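Long-range contacts in CLIP-associating protein 2 (Mus musculus, PDB 3WOZ), which contributes to the control of microtubule dynamics through its TOG domains, HEAT-repeat modules of a kind associated with tubulin binding: residues L141-V145 / E182-V188; V176-T180 / A192-L196. All blocks are in the same frame, centred on the assembly; numbering follows the deposited sequence.

Interaction 1 (L141-V145 / E182-V188)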
loop_
_atom_site.group_PDB
_atom_site.type_symbol
_atom_site.label_atom_id
_atom_site.label_comp_id
_atom_site.label_asym_id
_atom_site.label_seq_id
_atom_site.Cartn_x
_atom_site.Cartn_y
_atom_site.Cartn_z
ATOM N N LEU A 141 11.389 -0.892 -10.979
ATOM C CA LEU A 141 11.450 0.563 -10.884
ATOM C C LEU A 141 10.075 1.183 -10.578
ATOM O O LEU A 141 9.972 2.116 -9.784
ATOM C CB LEU A 141 12.037 1.166 -12.167
ATOM C CG LEU A 141 13.438 0.731 -12.624
ATOM C CD1 LEU A 141 13.656 1.072 -14.098
ATOM C CD2 LEU A 141 14.540 1.343 -11.756
ATOM N N LYS A 142 9.031 0.649 -11.204
ATOM C CA LYS A 142 7.673 1.182 -11.045
ATOM C C LYS A 142 7.051 0.853 -9.683
ATOM O O LYS A 142 6.284 1.651 -9.150
ATOM C CB LYS A 142 6.773 0.719 -12.195
ATOM C CG LYS A 142 7.114 1.378 -13.526
ATOM C CD LYS A 142 6.514 0.633 -14.705
ATOM C CE LYS A 142 6.902 1.285 -16.030
ATOM N NZ LYS A 142 6.361 2.672 -16.160
ATOM N N VAL A 143 7.388 -0.310 -9.128
ATOM C CA VAL A 143 6.985 -0.664 -7.758
ATOM C C VAL A 143 7.622 0.304 -6.750
ATOM O O VAL A 143 6.953 0.769 -5.821
ATOM C CB VAL A 143 7.307 -2.147 -7.402
ATOM C CG1 VAL A 143 7.027 -2.440 -5.931
ATOM C CG2 VAL A 143 6.496 -3.098 -8.269
ATOM N N LYS A 144 8.901 0.623 -6.962
ATOM C CA LYS A 144 9.625 1.590 -6.131
ATOM C C LYS A 144 8.954 2.958 -6.169
ATOM O O LYS A 144 8.740 3.581 -5.131
ATOM C CB LYS A 144 11.083 1.722 -6.590
ATOM C CG LYS A 144 11.995 0.566 -6.182
ATOM C CD LYS A 144 13.398 0.767 -6.770
ATOM C CE LYS A 144 14.287 -0.452 -6.567
ATOM N NZ LYS A 144 15.564 -0.308 -7.328
ATOM N N VAL A 145 8.622 3.414 -7.375
ATOM C CA VAL A 145 7.915 4.678 -7.576
ATOM C C VAL A 145 6.613 4.712 -6.763
ATOM O O VAL A 145 6.345 5.672 -6.045
ATOM C CB VAL A 145 7.628 4.926 -9.093
ATOM C CG1 VAL A 145 6.645 6.074 -9.296
ATOM C CG2 VAL A 145 8.930 5.201 -9.851
ATOM N N GLU A 182 19.331 7.118 -8.646
ATOM C CA GLU A 182 18.921 6.111 -9.636
ATOM C C GLU A 182 19.052 6.587 -11.086
ATOM O O GLU A 182 18.337 7.502 -11.507
ATOM C CB GLU A 182 17.488 5.633 -9.349
ATOM C CG GLU A 182 16.969 4.536 -10.279
ATOM C CD GLU A 182 17.832 3.287 -10.261
ATOM O OE1 GLU A 182 17.771 2.528 -9.271
ATOM O OE2 GLU A 182 18.566 3.062 -11.244
ATOM N N PRO A 183 19.978 5.969 -11.849
ATOM C CA PRO A 183 20.227 6.335 -13.247
ATOM C C PRO A 183 19.154 5.825 -14.217
ATOM O O PRO A 183 18.887 6.471 -15.232
ATOM C CB PRO A 183 21.576 5.669 -13.547
ATOM C CG PRO A 183 21.625 4.494 -12.624
ATOM C CD PRO A 183 20.936 4.951 -11.369
ATOM N N LYS A 184 18.556 4.677 -13.900
ATOM C CA LYS A 184 17.570 4.036 -14.772
ATOM C C LYS A 184 16.221 4.756 -14.801
ATOM O O LYS A 184 15.448 4.594 -15.748
ATOM C CB LYS A 184 17.377 2.569 -14.376
ATOM C CG LYS A 184 18.552 1.667 -14.744
ATOM C CD LYS A 184 18.351 0.225 -14.271
ATOM C CE LYS A 184 18.722 0.043 -12.799
ATOM N NZ LYS A 184 20.172 0.302 -12.537
ATOM N N SER A 185 15.940 5.552 -13.771
ATOM C CA SER A 185 14.643 6.213 -13.665
ATOM C C SER A 185 14.701 7.591 -13.012
ATOM O O SER A 185 15.040 7.727 -11.832
ATOM C CB SER A 185 13.642 5.307 -12.931
ATOM O OG SER A 185 12.397 5.958 -12.737
ATOM N N SER A 186 14.357 8.606 -13.800
ATOM C CA SER A 186 14.137 9.958 -13.298
ATOM C C SER A 186 12.953 9.994 -12.327
ATOM O O SER A 186 12.901 10.835 -11.430
ATOM C CB SER A 186 13.896 10.919 -14.464
ATOM O OG SER A 186 13.458 12.189 -14.009
ATOM N N ASP A 187 12.008 9.074 -12.518
ATOM C CA ASP A 187 10.832 8.973 -11.654
ATOM C C ASP A 187 11.178 8.500 -10.241
ATOM O O ASP A 187 10.672 9.045 -9.262
ATOM C CB ASP A 187 9.767 8.078 -12.289
ATOM C CG ASP A 187 9.111 8.721 -13.498
ATOM O OD1 ASP A 187 9.029 9.967 -13.552
ATOM O OD2 ASP A 187 8.670 7.977 -14.395
ATOM N N VAL A 188 12.043 7.494 -10.142
ATOM C CA VAL A 188 12.579 7.081 -8.847
ATOM C C VAL A 188 13.318 8.256 -8.193
ATOM O O VAL A 188 13.055 8.576 -7.031
ATOM C CB VAL A 188 13.490 5.836 -8.965
ATOM C CG1 VAL A 188 14.030 5.440 -7.607
ATOM C CG2 VAL A 188 12.717 4.675 -9.556
#
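Helix 141-155 opens with Leu141, whose side chain runs out to the turn leading into helix 186-202. Its CD1 lies 4.0 Å from CB of Lys184, while CD2 approaches CB of Ser185 at 4.2 Å and CD of Glu182 at 4.1 Å, so its two methyls lie over Glu182, Lys184 and Ser185. Val188 is a fourth partner: Leu141 O, the acceptor for Val145 N in the helix, also meets Val188 CG2 at 3.8 Å.

One turn on, Lys144 points at the same segment, and its extended chain brings NZ to 4.1 Å from Glu182 OE1, an attraction between opposite charges too long for a salt bridge. Glu182 is engaged within its own segment instead: OE2 accepts a hydrogen bond from Lys184 N (3.1 Å) and forms a salt bridge with Lys184 NZ (3.4 Å), tightening the turn. Val145 completes the apolar part, its CG2 packing on Val188 CG2 at 3.8 Å and on Asp187 CB at 3.9 Å; here the backbones come closest, with 5.4 Å between the CA atoms of Val145 and Val188. Ser185 is the N-cap of helix 186-202, its OG accepting a hydrogen bond from Val188 N at 3.0 Å.

No hydrogen bond joins the segments, which meet through apolar contacts and charge proximity. Lys144 also makes a cation-pi contact with Trp179 of helix 167-179, and Glu182 O accepts a hydrogen bond from Arg189. The contact thus sets the N-terminal ends of helices 141-155 and 186-202 side by side in the HEAT-repeat array, with the C-terminal end of helix 167-179 adjoining.

Interaction 2 (V176-T180 / A192-L196)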
loop_
_atom_site.group_PDB
_atom_site.type_symbol
_atom_site.label_atom_id
_atom_site.label_comp_id
_atom_site.label_asym_id
_atom_site.label_seq_id
_atom_site.Cartn_x
_atom_site.Cartn_y
_atom_site.Cartn_z
ATOM N N VAL A 176 16.400 4.442 0.307
ATOM C CA VAL A 176 15.819 5.593 -0.381
ATOM C C VAL A 176 16.904 6.566 -0.858
ATOM O O VAL A 176 16.837 7.059 -1.990
ATOM C CB VAL A 176 14.749 6.318 0.496
ATOM C CG1 VAL A 176 14.173 7.529 -0.220
ATOM C CG2 VAL A 176 13.623 5.364 0.869
ATOM N N ILE A 177 17.898 6.821 0.000
ATOM C CA ILE A 177 19.035 7.701 -0.319
ATOM C C ILE A 177 19.674 7.336 -1.662
ATOM O O ILE A 177 19.893 8.204 -2.512
ATOM C CB ILE A 177 20.158 7.663 0.775
ATOM C CG1 ILE A 177 19.589 7.765 2.200
ATOM C CG2 ILE A 177 21.229 8.739 0.509
ATOM C CD1 ILE A 177 19.176 9.164 2.655
ATOM N N THR A 178 19.969 6.050 -1.839
ATOM C CA THR A 178 20.629 5.562 -3.049
ATOM C C THR A 178 19.699 5.595 -4.258
ATOM O O THR A 178 20.130 5.928 -5.366
ATOM C CB THR A 178 21.206 4.147 -2.861
ATOM O OG1 THR A 178 20.212 3.293 -2.284
ATOM C CG2 THR A 178 22.423 4.189 -1.943
ATOM N N TRP A 179 18.426 5.266 -4.035
ATOM C CA TRP A 179 17.401 5.351 -5.076
ATOM C C TRP A 179 17.251 6.783 -5.599
ATOM O O TRP A 179 16.678 7.010 -6.667
ATOM C CB TRP A 179 16.050 4.827 -4.563
ATOM C CG TRP A 179 16.012 3.345 -4.255
ATOM C CD1 TRP A 179 16.977 2.419 -4.539
ATOM C CD2 TRP A 179 14.937 2.623 -3.635
ATOM N NE1 TRP A 179 16.576 1.172 -4.122
ATOM C CE2 TRP A 179 15.329 1.267 -3.564
ATOM C CE3 TRP A 179 13.681 2.990 -3.130
ATOM C CZ2 TRP A 179 14.513 0.278 -3.006
ATOM C CZ3 TRP A 179 12.869 2.003 -2.571
ATOM C CH2 TRP A 179 13.291 0.663 -2.517
ATOM N N THR A 180 17.778 7.743 -4.844
ATOM C CA THR A 180 17.722 9.152 -5.225
ATOM C C THR A 180 18.761 9.494 -6.301
ATOM O O THR A 180 18.693 10.553 -6.931
ATOM C CB THR A 180 17.912 10.073 -4.003
ATOM O OG1 THR A 180 17.369 9.444 -2.833
ATOM C CG2 THR A 180 17.211 11.387 -4.221
ATOM N N ALA A 192 12.131 9.597 -4.631
ATOM C CA ALA A 192 13.002 9.404 -3.473
ATOM C C ALA A 192 13.313 10.726 -2.770
ATOM O O ALA A 192 13.231 10.816 -1.540
ATOM C CB ALA A 192 14.279 8.695 -3.880
ATOM N N GLN A 193 13.654 11.745 -3.557
ATOM C CA GLN A 193 13.925 13.084 -3.036
ATOM C C GLN A 193 12.740 13.625 -2.250
ATOM O O GLN A 193 12.891 14.049 -1.103
ATOM C CB GLN A 193 14.276 14.048 -4.171
ATOM C CG GLN A 193 15.739 14.034 -4.547
ATOM C CD GLN A 193 16.000 14.569 -5.937
ATOM O OE1 GLN A 193 15.492 15.626 -6.316
ATOM N NE2 GLN A 193 16.805 13.844 -6.707
ATOM N N SER A 194 11.563 13.595 -2.875
ATOM C CA SER A 194 10.336 14.040 -2.231
ATOM C C SER A 194 10.091 13.291 -0.922
ATOM O O SER A 194 9.668 13.897 0.061
ATOM C CB SER A 194 9.140 13.902 -3.182
ATOM O OG SER A 194 8.975 12.562 -3.612
ATOM N N VAL A 195 10.373 11.987 -0.905
ATOM C CA VAL A 195 10.242 11.188 0.321
ATOM C C VAL A 195 11.194 11.686 1.411
ATOM O O VAL A 195 10.768 11.941 2.537
ATOM C CB VAL A 195 10.424 9.671 0.060
ATOM C CG1 VAL A 195 10.674 8.904 1.359
ATOM C CG2 VAL A 195 9.198 9.113 -0.633
ATOM N N LEU A 196 12.468 11.852 1.061
ATOM C CA LEU A 196 13.473 12.353 2.003
ATOM C C LEU A 196 13.143 13.762 2.481
ATOM O O LEU A 196 13.269 14.060 3.667
ATOM C CB LEU A 196 14.879 12.301 1.392
ATOM C CG LEU A 196 15.453 10.916 1.077
ATOM C CD1 LEU A 196 16.803 11.041 0.394
ATOM C CD2 LEU A 196 15.567 10.051 2.325
#
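Val176 is a bump on helix 167-179: its CG1 enters a hollow on helix 186-202 lined by Ala192 CB (3.8 Å), Val195 CG1 (4.1 Å) and Leu196 CD2 (3.8 Å). The small side chain of Ala192 lets the backbones approach; its CB sits 3.6 Å from Val176 O, 3.9 Å from Trp179 C and 3.3 Å from Thr180 OG1, and the CA atoms of Thr180 and Ala192 are 5.0 Å apart. Leu196 fills the space on the other helix, with CD2 at 3.7 Å from Ile177 CD1 and CD1 at 3.6 Å from Thr180 OG1. That hydroxyl lies close to two carbonyls of its own segment, Val176 O at 2.6 Å and Ile177 O at 2.8 Å, so this polar group is turned back on its own chain within a largely apolar interface. Consecutive antiparallel helices packed in this way are consistent with the helical hairpin of a HEAT repeat. Helix 141-155 adds Leu148 against Val176 and Val195, whereas helix 216-226 touches Ile177 through Ala222 and Thr180 through Leu225.

In the fold
Interactions 1 and 2 have centres about 10 Å apart and share helix 186-202, which meets helix 141-155 near its N-terminal end and helix 167-179 one to two turns further on. Their segments alternate along the chain: 141-145, 176-180, 182-188, then 192-196. The two contacts touch directly, Val188 CG1 lying 3.2 Å from Trp179 O and Lys144 CE 3.6 Å from Trp179 CE2, so three successive helices pack together as one cluster. Both contacts lie on the same side of the chain's centre, in the C-terminal half of the all-helical domain. Together they join neighbouring helices of the HEAT-repeat array, the architecture on which TOG domains are built.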